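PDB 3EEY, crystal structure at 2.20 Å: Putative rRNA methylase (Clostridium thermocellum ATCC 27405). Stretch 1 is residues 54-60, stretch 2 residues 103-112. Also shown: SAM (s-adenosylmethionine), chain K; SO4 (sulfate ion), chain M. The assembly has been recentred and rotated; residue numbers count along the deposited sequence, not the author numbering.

Stretch 1 (54-60) DIQDKAI
Stretch 2 (103-112) YLPSGDHSIS

No hydrogen bond crosses between the two stretches. They meet through packing of side chains against side chains and, at the turn, backbone. This buries 327 Å², both sides summed, and both stretches touch the same S-adenosylmethionine.

Stretch 1 is loop or turn up to Gln-56, the N-cap residue (phi/psi -109/140). A helix begins at Asp-57, and Ile-60 N donates a hydrogen bond to Gln-56 O at 3.3 Å. Stretch 2 has no regular helix or strand. Leu-104 to Gly-107 form a type II turn, with Ser-106 at 62/33 and a weak hydrogen bond from Gly-107 N to Leu-104 O at 3.2 Å. The CA atoms of Gln-56 and Ile-111 lie 8.7 Å apart, those of Lys-58 and Gly-107 8.4 Å, and those of Ala-59 and Leu-104 7.8 Å. Along this register stretch 1 advances while stretch 2 runs back.

Gln-56 is buried and has the largest covered area. Its CA-to-CB bond points toward stretch 2; chi1 is m, chi2 is t and chi3 is 52°, and its amide comes to the Leu-104 and Ile-111 side chains. NE2 donates to SAM O2' at 2.9 Å and also lies 3.5 Å from Ile-111 CG2. OE1 is 4.0 Å from Leu-104 CD2. The amide thus serves the ribose while packing against carbon.

Leu-104 is buried, with chi1 t and chi2 p. Its CD2 lies 4.3 Å from Ala-59 CB and 4.2 Å from Lys-58 CD. The short alanine side chain suits the close approach of the helix. Leu-104 CB is 3.7 Å from SAM O3'.

Lys-58 is exposed. Its chi1 to chi3 are t and chi4 is p, so its aliphatic part reaches from the helix to the turn. CE comes to 3.8 Å from Ser-106 O and 4.4 Å from Gly-107 CA. Gly-107 has phi/psi -142/-164. An ideal CB there would clash with Leu-104 CD2 at 2.8 Å, so the bare backbone leaves room for the leucine.

Ile-55 (chi1 p, chi2 t) and Ile-111 (chi1 m, chi2 t) each have a CA-to-CB bond that points toward the other stretch. Ile-55 CD1 meets Ile-111 CG2 at 4.0 Å and lies 3.5 Å from SAM N7, joining the apolar contact to the adenine.

Asp-54 has chi1 between wells at -147°. OD1 accepts SAM O2' at 2.7 Å, and OD2 accepts SAM O3' at 2.8 Å. OD1 also accepts Gln-56 N at 3.3 Å, tying the loop to the ribose.

His-109 has its CA-to-CB bond pointing away from stretch 1, with chi1 m. Its NE2 and Ser-106 N each donate to sulfate O1 at 2.9 Å.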

# COMPACT_ATOMS: atom_id res chain seq x y z
N ASP A 54 23.85 0.39 13.57
CA ASP A 54 24.49 -0.47 12.58
C ASP A 54 25.59 -1.29 13.25
O ASP A 54 26.07 -0.93 14.33
CB ASP A 54 25.06 0.34 11.41
CG ASP A 54 24.98 -0.41 10.09
OD1 ASP A 54 25.64 -1.46 9.95
OD2 ASP A 54 24.26 0.05 9.19
N ILE A 55 25.98 -2.38 12.61
CA ILE A 55 27.00 -3.28 13.15
C ILE A 55 28.37 -3.07 12.49
O ILE A 55 29.35 -3.72 12.87
CB ILE A 55 26.59 -4.78 13.04
CG1 ILE A 55 26.32 -5.19 11.59
CG2 ILE A 55 25.38 -5.07 13.92
CD1 ILE A 55 26.16 -6.68 11.38
N GLN A 56 28.43 -2.17 11.52
CA GLN A 56 29.68 -1.88 10.80
C GLN A 56 30.24 -0.51 11.17
O GLN A 56 29.48 0.45 11.32
CB GLN A 56 29.46 -1.97 9.29
CG GLN A 56 29.13 -3.36 8.77
CD GLN A 56 29.11 -3.45 7.25
OE1 GLN A 56 30.06 -3.05 6.58
NE2 GLN A 56 28.02 -3.98 6.70
N ASP A 57 31.56 -0.44 11.31
CA ASP A 57 32.28 0.80 11.61
C ASP A 57 32.25 1.76 10.43
O ASP A 57 32.21 2.98 10.61
CB ASP A 57 33.73 0.51 12.00
CG ASP A 57 33.87 -0.01 13.41
OD1 ASP A 57 33.37 0.65 14.36
OD2 ASP A 57 34.50 -1.07 13.59
N LYS A 58 32.27 1.19 9.22
CA LYS A 58 32.21 1.94 7.96
C LYS A 58 30.87 2.66 7.82
O LYS A 58 30.82 3.81 7.37
CB LYS A 58 32.43 0.98 6.79
CG LYS A 58 32.47 1.62 5.41
CD LYS A 58 32.57 0.58 4.31
CE LYS A 58 32.26 1.16 2.94
NZ LYS A 58 33.27 2.16 2.49
N ALA A 59 29.80 1.99 8.24
CA ALA A 59 28.46 2.55 8.16
C ALA A 59 28.19 3.65 9.19
O ALA A 59 27.49 4.61 8.89
CB ALA A 59 27.44 1.44 8.28
N ILE A 60 28.74 3.50 10.40
CA ILE A 60 28.62 4.52 11.45
C ILE A 60 29.37 5.79 11.05
O ILE A 60 28.88 6.90 11.27
CB ILE A 60 29.07 3.97 12.85
CG1 ILE A 60 28.16 2.82 13.32
CG2 ILE A 60 29.12 5.07 13.92
CD1 ILE A 60 26.72 3.21 13.67
N TYR A 103 22.13 -5.81 2.47
CA TYR A 103 23.52 -5.40 2.74
C TYR A 103 23.76 -3.91 2.48
O TYR A 103 22.92 -3.24 1.86
CB TYR A 103 24.53 -6.24 1.92
CG TYR A 103 24.22 -6.35 0.44
CD1 TYR A 103 23.74 -7.55 -0.09
CD2 TYR A 103 24.40 -5.27 -0.43
CE1 TYR A 103 23.44 -7.66 -1.45
CE2 TYR A 103 24.10 -5.37 -1.79
CZ TYR A 103 23.63 -6.58 -2.30
OH TYR A 103 23.34 -6.70 -3.64
N LEU A 104 24.90 -3.40 2.95
CA LEU A 104 25.32 -2.01 2.71
C LEU A 104 25.68 -1.77 1.23
O LEU A 104 26.52 -2.48 0.68
CB LEU A 104 26.50 -1.63 3.62
CG LEU A 104 27.21 -0.28 3.46
CD1 LEU A 104 26.30 0.89 3.72
CD2 LEU A 104 28.42 -0.20 4.39
N PRO A 105 25.00 -0.79 0.58
CA PRO A 105 25.36 -0.38 -0.78
C PRO A 105 26.74 0.27 -0.85
O PRO A 105 27.07 1.11 -0.01
CB PRO A 105 24.26 0.62 -1.16
CG PRO A 105 23.67 1.07 0.13
CD PRO A 105 23.82 -0.06 1.09
N SER A 106 27.53 -0.15 -1.85
CA SER A 106 28.95 0.22 -2.01
C SER A 106 29.81 -0.27 -0.84
O SER A 106 30.80 0.37 -0.46
CB SER A 106 29.14 1.72 -2.27
OG SER A 106 28.37 2.17 -3.37
N GLY A 107 29.43 -1.42 -0.29
CA GLY A 107 30.11 -2.02 0.86
C GLY A 107 30.19 -3.53 0.76
O GLY A 107 29.99 -4.10 -0.32
N ASP A 108 30.49 -4.17 1.89
CA ASP A 108 30.63 -5.62 1.98
C ASP A 108 29.28 -6.33 1.76
O ASP A 108 28.36 -6.21 2.58
CB ASP A 108 31.22 -6.00 3.34
CG ASP A 108 32.03 -7.29 3.31
OD1 ASP A 108 31.80 -8.15 2.42
OD2 ASP A 108 32.90 -7.44 4.19
N HIS A 109 29.19 -7.07 0.65
CA HIS A 109 27.96 -7.75 0.24
C HIS A 109 27.57 -8.96 1.10
O HIS A 109 26.40 -9.37 1.11
CB HIS A 109 28.05 -8.18 -1.23
CG HIS A 109 27.66 -7.10 -2.20
ND1 HIS A 109 26.85 -7.35 -3.29
CD2 HIS A 109 27.95 -5.78 -2.24
CE1 HIS A 109 26.67 -6.22 -3.96
NE2 HIS A 109 27.32 -5.26 -3.34
N SER A 110 28.55 -9.51 1.82
CA SER A 110 28.33 -10.69 2.67
C SER A 110 27.85 -10.34 4.08
O SER A 110 27.32 -11.20 4.78
CB SER A 110 29.59 -11.56 2.71
OG SER A 110 30.60 -10.98 3.52
N ILE A 111 28.02 -9.09 4.49
CA ILE A 111 27.51 -8.61 5.78
C ILE A 111 26.12 -7.99 5.63
O ILE A 111 25.97 -6.82 5.24
CB ILE A 111 28.49 -7.65 6.50
CG1 ILE A 111 29.88 -8.30 6.63
CG2 ILE A 111 27.95 -7.27 7.88
CD1 ILE A 111 31.00 -7.34 7.03
N SER A 112 25.10 -8.79 5.92
CA SER A 112 23.72 -8.38 5.75
C SER A 112 22.84 -8.79 6.93
O SER A 112 23.26 -9.58 7.79
CB SER A 112 23.14 -8.95 4.44
OG SER A 112 23.28 -10.36 4.39
N SAM K . 18.88 2.78 5.24
CA SAM K . 20.25 2.46 4.73
C SAM K . 20.82 3.59 3.86
O SAM K . 21.75 3.40 3.07
OXT SAM K . 20.36 4.72 3.95
CB SAM K . 20.26 1.11 4.01
CG SAM K . 20.43 -0.06 4.97
SD SAM K . 21.35 -1.45 4.26
CE SAM K . 20.11 -2.11 3.12
C5' SAM K . 21.31 -2.61 5.65
C4' SAM K . 22.22 -2.13 6.79
O4' SAM K . 21.92 -2.79 8.00
C3' SAM K . 23.70 -2.39 6.49
O3' SAM K . 24.41 -1.19 6.68
C2' SAM K . 24.12 -3.44 7.51
O2' SAM K . 25.46 -3.29 7.94
C1' SAM K . 23.12 -3.18 8.63
N9 SAM K . 22.91 -4.34 9.52
C8 SAM K . 23.09 -5.68 9.25
N7 SAM K . 22.78 -6.39 10.36
C5 SAM K . 22.40 -5.52 11.33
C6 SAM K . 21.98 -5.68 12.65
N6 SAM K . 21.88 -6.88 13.21
N1 SAM K . 21.68 -4.56 13.39
C2 SAM K . 21.77 -3.29 12.86
N3 SAM K . 22.17 -3.14 11.56
C4 SAM K . 22.48 -4.23 10.81
S SO4 M . 25.46 -2.16 -4.17
O1 SO4 M . 26.65 -2.42 -3.36
O2 SO4 M . 25.46 -3.06 -5.33
O3 SO4 M . 24.26 -2.39 -3.37
O4 SO4 M . 25.49 -0.77 -4.63